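PDB 6FN6: fatty acid synthase 1, isoform A from Drosophila melanogaster, which probably carries out, as one multifunctional enzyme, the NADPH-dependent synthesis of long-chain saturated fatty acids, this chain being its modifying region of dehydratase, enoylreductase and ketoreductase domains. Local coordinates for residues 79-90 with 93-104; 200-209 with 233-241. All coordinates share one frame; numbering follows the deposited sequence.

Contact 1: residues 79-90 with 93-104; sequences FGINFFDGTGAF and CESGSLAVSGKI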
loop_
_atom_site.group_PDB
_atom_site.type_symbol
_atom_site.label_atom_id
_atom_site.label_comp_id
_atom_site.label_asym_id
_atom_site.label_seq_id
_atom_site.Cartn_x
_atom_site.Cartn_y
_atom_site.Cartn_z
ATOM N N PHE A 79 3.232 -3.650 -29.963
ATOM C CA PHE A 79 2.801 -3.137 -28.665
ATOM C C PHE A 79 1.289 -3.281 -28.505
ATOM O O PHE A 79 0.522 -2.888 -29.384
ATOM C CB PHE A 79 3.201 -1.668 -28.492
ATOM C CG PHE A 79 4.687 -1.431 -28.485
ATOM C CD1 PHE A 79 5.476 -1.899 -27.446
ATOM C CD2 PHE A 79 5.292 -0.722 -29.509
ATOM C CE1 PHE A 79 6.844 -1.672 -27.436
ATOM C CE2 PHE A 79 6.656 -0.493 -29.504
ATOM C CZ PHE A 79 7.432 -0.969 -28.465
ATOM N N GLY A 80 0.873 -3.855 -27.378
ATOM C CA GLY A 80 -0.536 -3.994 -27.045
ATOM C C GLY A 80 -0.966 -3.023 -25.961
ATOM O O GLY A 80 -0.368 -2.990 -24.887
ATOM N N ILE A 81 -1.997 -2.229 -26.240
ATOM C CA ILE A 81 -2.457 -1.204 -25.303
ATOM C C ILE A 81 -3.901 -1.475 -24.885
ATOM O O ILE A 81 -4.725 -1.879 -25.705
ATOM C CB ILE A 81 -2.331 0.206 -25.912
ATOM C CG1 ILE A 81 -0.979 0.352 -26.621
ATOM C CG2 ILE A 81 -2.497 1.260 -24.825
ATOM C CD1 ILE A 81 -0.705 1.734 -27.188
ATOM N N ASN A 82 -4.202 -1.238 -23.610
ATOM C CA ASN A 82 -5.547 -1.452 -23.074
ATOM C C ASN A 82 -5.915 -0.372 -22.055
ATOM O O ASN A 82 -5.063 0.093 -21.301
ATOM C CB ASN A 82 -5.651 -2.835 -22.429
ATOM C CG ASN A 82 -7.079 -3.338 -22.350
ATOM O OD1 ASN A 82 -8.026 -2.550 -22.307
ATOM N ND2 ASN A 82 -7.243 -4.655 -22.330
ATOM N N PHE A 83 -7.188 0.017 -22.035
ATOM C CA PHE A 83 -7.658 1.081 -21.148
ATOM C C PHE A 83 -8.893 0.657 -20.354
ATOM O O PHE A 83 -9.778 -0.018 -20.881
ATOM C CB PHE A 83 -7.985 2.339 -21.956
ATOM C CG PHE A 83 -6.794 2.964 -22.622
ATOM C CD1 PHE A 83 -6.393 2.547 -23.880
ATOM C CD2 PHE A 83 -6.087 3.979 -22.002
ATOM C CE1 PHE A 83 -5.301 3.120 -24.503
ATOM C CE2 PHE A 83 -4.993 4.557 -22.620
ATOM C CZ PHE A 83 -4.601 4.127 -23.872
ATOM N N PHE A 84 -8.948 1.069 -19.088
ATOM C CA PHE A 84 -10.130 0.865 -18.249
ATOM C C PHE A 84 -11.026 2.101 -18.231
ATOM O O PHE A 84 -10.613 3.171 -17.784
ATOM C CB PHE A 84 -9.734 0.519 -16.807
ATOM C CG PHE A 84 -9.224 -0.889 -16.616
ATOM C CD1 PHE A 84 -9.425 -1.872 -17.576
ATOM C CD2 PHE A 84 -8.563 -1.233 -15.449
ATOM C CE1 PHE A 84 -8.957 -3.160 -17.379
ATOM C CE2 PHE A 84 -8.096 -2.516 -15.247
ATOM C CZ PHE A 84 -8.293 -3.480 -16.210
ATOM N N ASP A 85 -12.256 1.946 -18.708
ATOM C CA ASP A 85 -13.228 3.032 -18.691
ATOM C C ASP A 85 -13.463 3.530 -17.267
ATOM O O ASP A 85 -13.702 4.717 -17.044
ATOM C CB ASP A 85 -14.554 2.578 -19.306
ATOM C CG ASP A 85 -14.474 2.409 -20.810
ATOM O OD1 ASP A 85 -13.348 2.325 -21.343
ATOM O OD2 ASP A 85 -15.542 2.359 -21.458
ATOM N N GLY A 86 -13.388 2.614 -16.307
ATOM C CA GLY A 86 -13.699 2.929 -14.925
ATOM C C GLY A 86 -12.736 3.885 -14.248
ATOM O O GLY A 86 -13.147 4.932 -13.749
ATOM N N THR A 87 -11.456 3.528 -14.227
ATOM C CA THR A 87 -10.459 4.303 -13.491
ATOM C C THR A 87 -9.531 5.094 -14.410
ATOM O O THR A 87 -8.913 6.072 -13.986
ATOM C CB THR A 87 -9.596 3.390 -12.597
ATOM O OG1 THR A 87 -8.970 2.380 -13.398
ATOM C CG2 THR A 87 -10.452 2.732 -11.524
ATOM N N GLY A 88 -9.425 4.663 -15.662
ATOM C CA GLY A 88 -8.533 5.304 -16.611
ATOM C C GLY A 88 -7.140 4.698 -16.637
ATOM O O GLY A 88 -6.255 5.183 -17.341
ATOM N N ALA A 89 -6.941 3.639 -15.861
ATOM C CA ALA A 89 -5.667 2.935 -15.845
ATOM C C ALA A 89 -5.428 2.288 -17.203
ATOM O O ALA A 89 -6.357 1.755 -17.814
ATOM C CB ALA A 89 -5.644 1.887 -14.743
ATOM N N PHE A 90 -4.185 2.340 -17.674
ATOM C CA PHE A 90 -3.829 1.719 -18.943
ATOM C C PHE A 90 -2.597 0.838 -18.784
ATOM O O PHE A 90 -1.892 0.914 -17.780
ATOM C CB PHE A 90 -3.591 2.786 -20.017
ATOM C CG PHE A 90 -2.291 3.527 -19.867
ATOM C CD1 PHE A 90 -1.140 3.070 -20.489
ATOM C CD2 PHE A 90 -2.222 4.683 -19.110
ATOM C CE1 PHE A 90 0.052 3.749 -20.351
ATOM C CE2 PHE A 90 -1.033 5.366 -18.969
ATOM C CZ PHE A 90 0.105 4.899 -19.590
ATOM N N CYS A 93 1.752 -3.740 -23.350
ATOM C CA CYS A 93 2.457 -5.016 -23.418
ATOM C C CYS A 93 3.186 -5.126 -24.754
ATOM O O CYS A 93 2.739 -4.563 -25.752
ATOM C CB CYS A 93 1.491 -6.185 -23.228
ATOM S SG CYS A 93 0.720 -6.239 -21.592
ATOM N N GLU A 94 4.307 -5.843 -24.769
ATOM C CA GLU A 94 5.108 -5.981 -25.984
ATOM C C GLU A 94 5.301 -7.441 -26.399
ATOM O O GLU A 94 4.827 -7.849 -27.460
ATOM C CB GLU A 94 6.467 -5.300 -25.781
ATOM C CG GLU A 94 7.407 -5.372 -26.977
ATOM C CD GLU A 94 8.326 -6.579 -26.937
ATOM O OE1 GLU A 94 8.807 -6.928 -25.839
ATOM O OE2 GLU A 94 8.566 -7.183 -28.004
ATOM N N SER A 95 5.996 -8.221 -25.579
ATOM C CA SER A 95 6.239 -9.628 -25.894
ATOM C C SER A 95 5.556 -10.522 -24.866
ATOM O O SER A 95 6.211 -11.310 -24.183
ATOM C CB SER A 95 7.739 -9.927 -25.942
ATOM O OG SER A 95 8.303 -9.942 -24.643
ATOM N N GLY A 96 4.237 -10.398 -24.757
ATOM C CA GLY A 96 3.480 -11.219 -23.831
ATOM C C GLY A 96 3.862 -10.925 -22.394
ATOM O O GLY A 96 3.658 -11.748 -21.502
ATOM N N SER A 97 4.427 -9.741 -22.178
ATOM C CA SER A 97 4.837 -9.310 -20.848
ATOM C C SER A 97 4.619 -7.809 -20.691
ATOM O O SER A 97 4.720 -7.052 -21.657
ATOM C CB SER A 97 6.302 -9.669 -20.591
ATOM O OG SER A 97 7.173 -8.903 -21.405
ATOM N N LEU A 98 4.296 -7.388 -19.472
ATOM C CA LEU A 98 4.014 -5.986 -19.189
ATOM C C LEU A 98 5.225 -5.098 -19.450
ATOM O O LEU A 98 6.341 -5.427 -19.053
ATOM C CB LEU A 98 3.555 -5.823 -17.740
ATOM C CG LEU A 98 3.319 -4.387 -17.267
ATOM C CD1 LEU A 98 2.209 -3.725 -18.071
ATOM C CD2 LEU A 98 3.001 -4.363 -15.785
ATOM N N ALA A 99 4.992 -3.967 -20.112
ATOM C CA ALA A 99 6.054 -3.008 -20.403
ATOM C C ALA A 99 5.858 -1.726 -19.594
ATOM O O ALA A 99 6.750 -1.309 -18.851
ATOM C CB ALA A 99 6.098 -2.694 -21.895
ATOM N N VAL A 100 4.690 -1.107 -19.746
ATOM C CA VAL A 100 4.395 0.162 -19.085
ATOM C C VAL A 100 2.988 0.164 -18.504
ATOM O O VAL A 100 2.075 -0.451 -19.056
ATOM C CB VAL A 100 4.578 1.350 -20.058
ATOM C CG1 VAL A 100 4.142 2.667 -19.412
ATOM C CG2 VAL A 100 6.014 1.445 -20.510
ATOM N N SER A 101 2.829 0.862 -17.384
ATOM C CA SER A 101 1.527 1.026 -16.742
ATOM C C SER A 101 1.380 2.457 -16.237
ATOM O O SER A 101 2.370 3.148 -16.005
ATOM C CB SER A 101 1.357 0.040 -15.583
ATOM O OG SER A 101 2.105 0.448 -14.452
ATOM N N GLY A 102 0.138 2.894 -16.065
ATOM C CA GLY A 102 -0.134 4.221 -15.548
ATOM C C GLY A 102 -1.592 4.609 -15.681
ATOM O O GLY A 102 -2.449 3.768 -15.953
ATOM N N LYS A 103 -1.868 5.895 -15.501
ATOM C CA LYS A 103 -3.228 6.413 -15.581
ATOM C C LYS A 103 -3.269 7.587 -16.551
ATOM O O LYS A 103 -2.320 8.365 -16.628
ATOM C CB LYS A 103 -3.717 6.841 -14.193
ATOM C CG LYS A 103 -5.062 7.551 -14.180
ATOM C CD LYS A 103 -5.452 7.962 -12.768
ATOM C CE LYS A 103 -6.702 8.827 -12.763
ATOM N NZ LYS A 103 -7.112 9.207 -11.384
ATOM N N ILE A 104 -4.363 7.707 -17.297
ATOM C CA ILE A 104 -4.509 8.789 -18.266
ATOM C C ILE A 104 -5.945 9.299 -18.285
ATOM O O ILE A 104 -6.892 8.518 -18.358
ATOM C CB ILE A 104 -4.068 8.335 -19.673
ATOM C CG1 ILE A 104 -4.035 9.534 -20.627
ATOM C CG2 ILE A 104 -4.999 7.245 -20.211
ATOM C CD1 ILE A 104 -3.341 9.251 -21.940
#

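Contact 2: residues 200-209 with 233-241; sequences VINPAKHFEL and VIKSAGVEL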
loop_
_atom_site.group_PDB
_atom_site.type_symbol
_atom_site.label_atom_id
_atom_site.label_comp_id
_atom_site.label_asym_id
_atom_site.label_seq_id
_atom_site.Cartn_x
_atom_site.Cartn_y
_atom_site.Cartn_z
ATOM N N VAL A 200 1.952 16.382 -17.661
ATOM C CA VAL A 200 0.912 17.219 -18.247
ATOM C C VAL A 200 1.308 17.613 -19.664
ATOM O O VAL A 200 2.372 18.192 -19.883
ATOM C CB VAL A 200 0.649 18.467 -17.389
ATOM C CG1 VAL A 200 -0.535 19.248 -17.934
ATOM C CG2 VAL A 200 0.415 18.079 -15.941
ATOM N N ILE A 201 0.448 17.288 -20.625
ATOM C CA ILE A 201 0.702 17.604 -22.024
ATOM C C ILE A 201 -0.371 18.564 -22.529
ATOM O O ILE A 201 -1.566 18.265 -22.475
ATOM C CB ILE A 201 0.762 16.329 -22.882
ATOM C CG1 ILE A 201 1.779 15.346 -22.291
ATOM C CG2 ILE A 201 1.131 16.677 -24.322
ATOM C CD1 ILE A 201 1.790 13.989 -22.959
ATOM N N ASN A 202 0.073 19.715 -23.026
ATOM C CA ASN A 202 -0.817 20.768 -23.503
ATOM C C ASN A 202 -0.478 21.121 -24.951
ATOM O O ASN A 202 0.308 22.036 -25.199
ATOM C CB ASN A 202 -0.692 22.006 -22.613
ATOM C CG ASN A 202 -1.757 23.040 -22.895
ATOM O OD1 ASN A 202 -2.362 23.057 -23.968
ATOM N ND2 ASN A 202 -1.987 23.923 -21.931
ATOM N N PRO A 203 -1.072 20.399 -25.916
ATOM C CA PRO A 203 -0.712 20.596 -27.326
ATOM C C PRO A 203 -1.021 21.996 -27.852
ATOM O O PRO A 203 -0.216 22.562 -28.592
ATOM C CB PRO A 203 -1.568 19.556 -28.061
ATOM C CG PRO A 203 -2.066 18.623 -27.012
ATOM C CD PRO A 203 -2.146 19.406 -25.755
ATOM N N ALA A 204 -2.172 22.542 -27.472
ATOM C CA ALA A 204 -2.583 23.861 -27.936
ATOM C C ALA A 204 -1.549 24.910 -27.546
ATOM O O ALA A 204 -1.139 25.733 -28.365
ATOM C CB ALA A 204 -3.944 24.222 -27.367
ATOM N N LYS A 205 -1.129 24.863 -26.289
ATOM C CA LYS A 205 -0.139 25.791 -25.760
ATOM C C LYS A 205 1.213 25.596 -26.442
ATOM O O LYS A 205 1.952 26.553 -26.673
ATOM C CB LYS A 205 -0.002 25.595 -24.250
ATOM C CG LYS A 205 0.915 26.579 -23.547
ATOM C CD LYS A 205 1.606 25.900 -22.376
ATOM C CE LYS A 205 1.901 26.864 -21.245
ATOM N NZ LYS A 205 2.507 26.158 -20.079
ATOM N N HIS A 206 1.527 24.344 -26.753
ATOM C CA HIS A 206 2.802 23.991 -27.362
ATOM C C HIS A 206 2.977 24.655 -28.728
ATOM O O HIS A 206 4.013 25.258 -29.006
ATOM C CB HIS A 206 2.914 22.472 -27.499
ATOM C CG HIS A 206 4.309 21.985 -27.738
ATOM N ND1 HIS A 206 5.253 21.910 -26.736
ATOM C CD2 HIS A 206 4.918 21.539 -28.862
ATOM C CE1 HIS A 206 6.384 21.443 -27.233
ATOM N NE2 HIS A 206 6.208 21.209 -28.521
ATOM N N PHE A 207 1.956 24.546 -29.574
ATOM C CA PHE A 207 2.063 25.006 -30.955
ATOM C C PHE A 207 1.913 26.519 -31.089
ATOM O O PHE A 207 2.430 27.110 -32.036
ATOM C CB PHE A 207 1.025 24.298 -31.829
ATOM C CG PHE A 207 1.282 22.828 -31.998
ATOM C CD1 PHE A 207 2.393 22.385 -32.699
ATOM C CD2 PHE A 207 0.415 21.889 -31.461
ATOM C CE1 PHE A 207 2.639 21.034 -32.858
ATOM C CE2 PHE A 207 0.655 20.536 -31.617
ATOM C CZ PHE A 207 1.768 20.107 -32.318
ATOM N N GLU A 208 1.213 27.152 -30.152
ATOM C CA GLU A 208 1.076 28.605 -30.191
ATOM C C GLU A 208 2.373 29.249 -29.710
ATOM O O GLU A 208 2.640 30.419 -29.988
ATOM C CB GLU A 208 -0.107 29.078 -29.338
ATOM C CG GLU A 208 0.131 29.046 -27.831
ATOM C CD GLU A 208 -1.055 29.576 -27.041
ATOM O OE1 GLU A 208 -2.150 28.978 -27.130
ATOM O OE2 GLU A 208 -0.892 30.592 -26.331
ATOM N N LEU A 209 3.177 28.474 -28.989
ATOM C CA LEU A 209 4.506 28.913 -28.582
ATOM C C LEU A 209 5.504 28.679 -29.710
ATOM O O LEU A 209 6.441 29.456 -29.895
ATOM C CB LEU A 209 4.949 28.177 -27.319
ATOM C CG LEU A 209 4.308 28.633 -26.004
ATOM C CD1 LEU A 209 4.644 27.660 -24.884
ATOM C CD2 LEU A 209 4.754 30.037 -25.635
ATOM N N VAL A 233 10.563 19.112 -10.945
ATOM C CA VAL A 233 9.766 19.306 -12.151
ATOM C C VAL A 233 10.649 19.658 -13.347
ATOM O O VAL A 233 11.574 20.460 -13.237
ATOM C CB VAL A 233 8.695 20.398 -11.930
ATOM C CG1 VAL A 233 7.903 20.652 -13.211
ATOM C CG2 VAL A 233 7.760 20.006 -10.802
ATOM N N ILE A 234 10.360 19.030 -14.484
ATOM C CA ILE A 234 10.993 19.377 -15.749
ATOM C C ILE A 234 9.918 20.006 -16.625
ATOM O O ILE A 234 8.949 19.342 -16.990
ATOM C CB ILE A 234 11.617 18.151 -16.443
ATOM C CG1 ILE A 234 12.509 17.358 -15.487
ATOM C CG2 ILE A 234 12.432 18.580 -17.651
ATOM C CD1 ILE A 234 12.551 15.880 -15.814
ATOM N N LYS A 235 10.089 21.277 -16.972
ATOM C CA LYS A 235 9.072 21.988 -17.738
ATOM C C LYS A 235 9.625 22.623 -19.012
ATOM O O LYS A 235 10.600 23.376 -18.974
ATOM C CB LYS A 235 8.420 23.063 -16.867
ATOM C CG LYS A 235 7.150 23.639 -17.463
ATOM C CD LYS A 235 6.374 24.464 -16.452
ATOM C CE LYS A 235 5.119 25.058 -17.078
ATOM N NZ LYS A 235 4.239 24.023 -17.699
ATOM N N SER A 236 8.995 22.306 -20.140
ATOM C CA SER A 236 9.353 22.916 -21.411
ATOM C C SER A 236 8.123 23.051 -22.301
ATOM O O SER A 236 7.534 22.053 -22.715
ATOM C CB SER A 236 10.433 22.098 -22.121
ATOM O OG SER A 236 10.808 22.710 -23.345
ATOM N N ALA A 237 7.746 24.294 -22.588
ATOM C CA ALA A 237 6.595 24.584 -23.433
ATOM C C ALA A 237 5.337 23.881 -22.914
ATOM O O ALA A 237 4.894 24.149 -21.797
ATOM C CB ALA A 237 6.890 24.182 -24.877
ATOM N N GLY A 238 4.765 22.987 -23.716
ATOM C CA GLY A 238 3.495 22.365 -23.383
ATOM C C GLY A 238 3.608 21.112 -22.538
ATOM O O GLY A 238 2.597 20.553 -22.116
ATOM N N VAL A 239 4.837 20.669 -22.298
ATOM C CA VAL A 239 5.078 19.450 -21.536
ATOM C C VAL A 239 5.563 19.799 -20.130
ATOM O O VAL A 239 6.468 20.613 -19.957
ATOM C CB VAL A 239 6.089 18.531 -22.254
ATOM C CG1 VAL A 239 6.236 17.208 -21.507
ATOM C CG2 VAL A 239 5.663 18.285 -23.697
ATOM N N GLU A 240 4.947 19.183 -19.130
ATOM C CA GLU A 240 5.345 19.383 -17.742
ATOM C C GLU A 240 5.477 18.031 -17.040
ATOM O O GLU A 240 4.507 17.281 -16.939
ATOM C CB GLU A 240 4.330 20.269 -17.020
ATOM C CG GLU A 240 4.791 20.771 -15.668
ATOM C CD GLU A 240 3.715 21.552 -14.939
ATOM O OE1 GLU A 240 3.469 22.718 -15.310
ATOM O OE2 GLU A 240 3.120 21.001 -13.991
ATOM N N LEU A 241 6.678 17.727 -16.561
ATOM C CA LEU A 241 6.961 16.424 -15.963
ATOM C C LEU A 241 7.318 16.547 -14.484
ATOM O O LEU A 241 8.280 17.222 -14.123
ATOM C CB LEU A 241 8.095 15.730 -16.723
ATOM C CG LEU A 241 7.855 15.544 -18.225
ATOM C CD1 LEU A 241 9.090 14.982 -18.907
ATOM C CD2 LEU A 241 6.647 14.646 -18.483
#

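Contact 1: residues 79-90 with 93-104
Three successive antiparallel strands of the N-terminal hotdog fold, part of the dehydratase, meet here: strand 89-93 is the middle one, between 76-83 and 98-105. At one end, Phe90 N donates to Gly102 O at 2.8 Å in a nearly straight bond (169°), and Gly102 N returns a weak one to Phe90 O. The aromatic ring of Phe90 then lies over its own strand partner. With CG between the backbone N and the carbonyl carbon (chi1 74°), the ring swings across Gly102, whose N sits over one face; Gly102 C lies 3.4 Å from Phe90 CE2. Glycine suits this place, since a beta carbon would probably press against the ring. Phe90 CD2 also reaches Ile104 CG2 at 3.9 Å, and that methyl meets the edge of the Phe83 ring, 3.6 Å from Phe83 CE2. Replacing Phe90 by alanine would remove the ring, which would probably leave the Gly102 backbone uncovered and Ile104 CG2 without one of its aromatic neighbours. In the turn, Gly88 adopts a positive phi (91°) that glycine tolerates best, and its O accepts from Ile104 N at 3.2 Å. At the other end, Gly80 and Cys93 bond backbone to backbone in both directions, an antiparallel hydrogen-bonded pair, and the Phe79 ring lies against the aliphatic part of Glu94, Phe79 CE1 to Glu94 CG 3.8 Å, while the carboxylate pairs with Arg67. Ala99 and Val100, both opposite Ile92, form a classic beta bulge. Helix 34-48 packs on Phe79, Phe90 and Val100, strand 58-65 flanks 98-105, and the Thr87 hydroxyl hydrogen-bonds to the carboxylate of Glu91 of the second subunit.

Contact 2: residues 200-209 with 233-241
Val200 and Glu240 form an antiparallel hydrogen-bonded pair, Val200 N to Glu240 O 2.8 Å and Glu240 N to Val200 O 2.9 Å, and the ladder ends where Asn202 N donates to Gly238 O at 2.8 Å. Val200 and Glu240 share a face of the sheet, their CB atoms 4.1 Å apart. From that face the Glu240 carboxylate forms a salt bridge with Lys235 NZ through OE1, using its anti lone pair, while OE2 pairs with Arg242. The Lys205 and Lys235 side chains cross at about a right angle, bringing their like-charged NZ atoms close together; Glu114, a long and weak ion partner of both, probably eases the repulsion. These residues belong to the C-terminal hotdog fold, where a type II' turn from Ser236 to Val239 joins strands 233-236 and 239-248 and fits against helix 203-210. Asn202 is the N-cap: its OD1 accepts from Lys205 N, while ND2 is held by Glu114. One turn into the helix, His206 has CG anti to the backbone N (chi1 -163°), which brings ND1 to the turn, where it accepts from Gly238 N at 3.2 Å with the donor in the ring plane. Gly238 is apt here because a beta carbon would collide with Asn202 O and His206 CB. Ala237 is small enough to fit here: Ala237 CB rests 3.4 Å from His206 ND1, and Leu209 CD1 lies 4.1 Å from the same Ala237 CB. Trp166 and Phe173 meet the imidazole edge-to-face.

In the fold
Both segments of contact 1 precede those of contact 2 along the chain, and both contacts fall within the dehydratase, one in each of its two hotdog folds. Their centres are about 24 Å apart and their nearest atoms about 7 Å, without touching. Strands bridge the gap: 98-105 pairs with 58-65, which pairs with 191-201, and that with 239-248. Helix 34-48 also spans the two, packing on Phe79 and Phe90 in contact 1 and on Ile201 and Pro203 in contact 2. The predicted catalytic residues divide likewise: the side chain of His24 is about 11 Å from that of Phe79, and that of Asp175 about 10 Å from that of Val239, consistent with a double-hotdog dehydratase whose two halves each supply one residue.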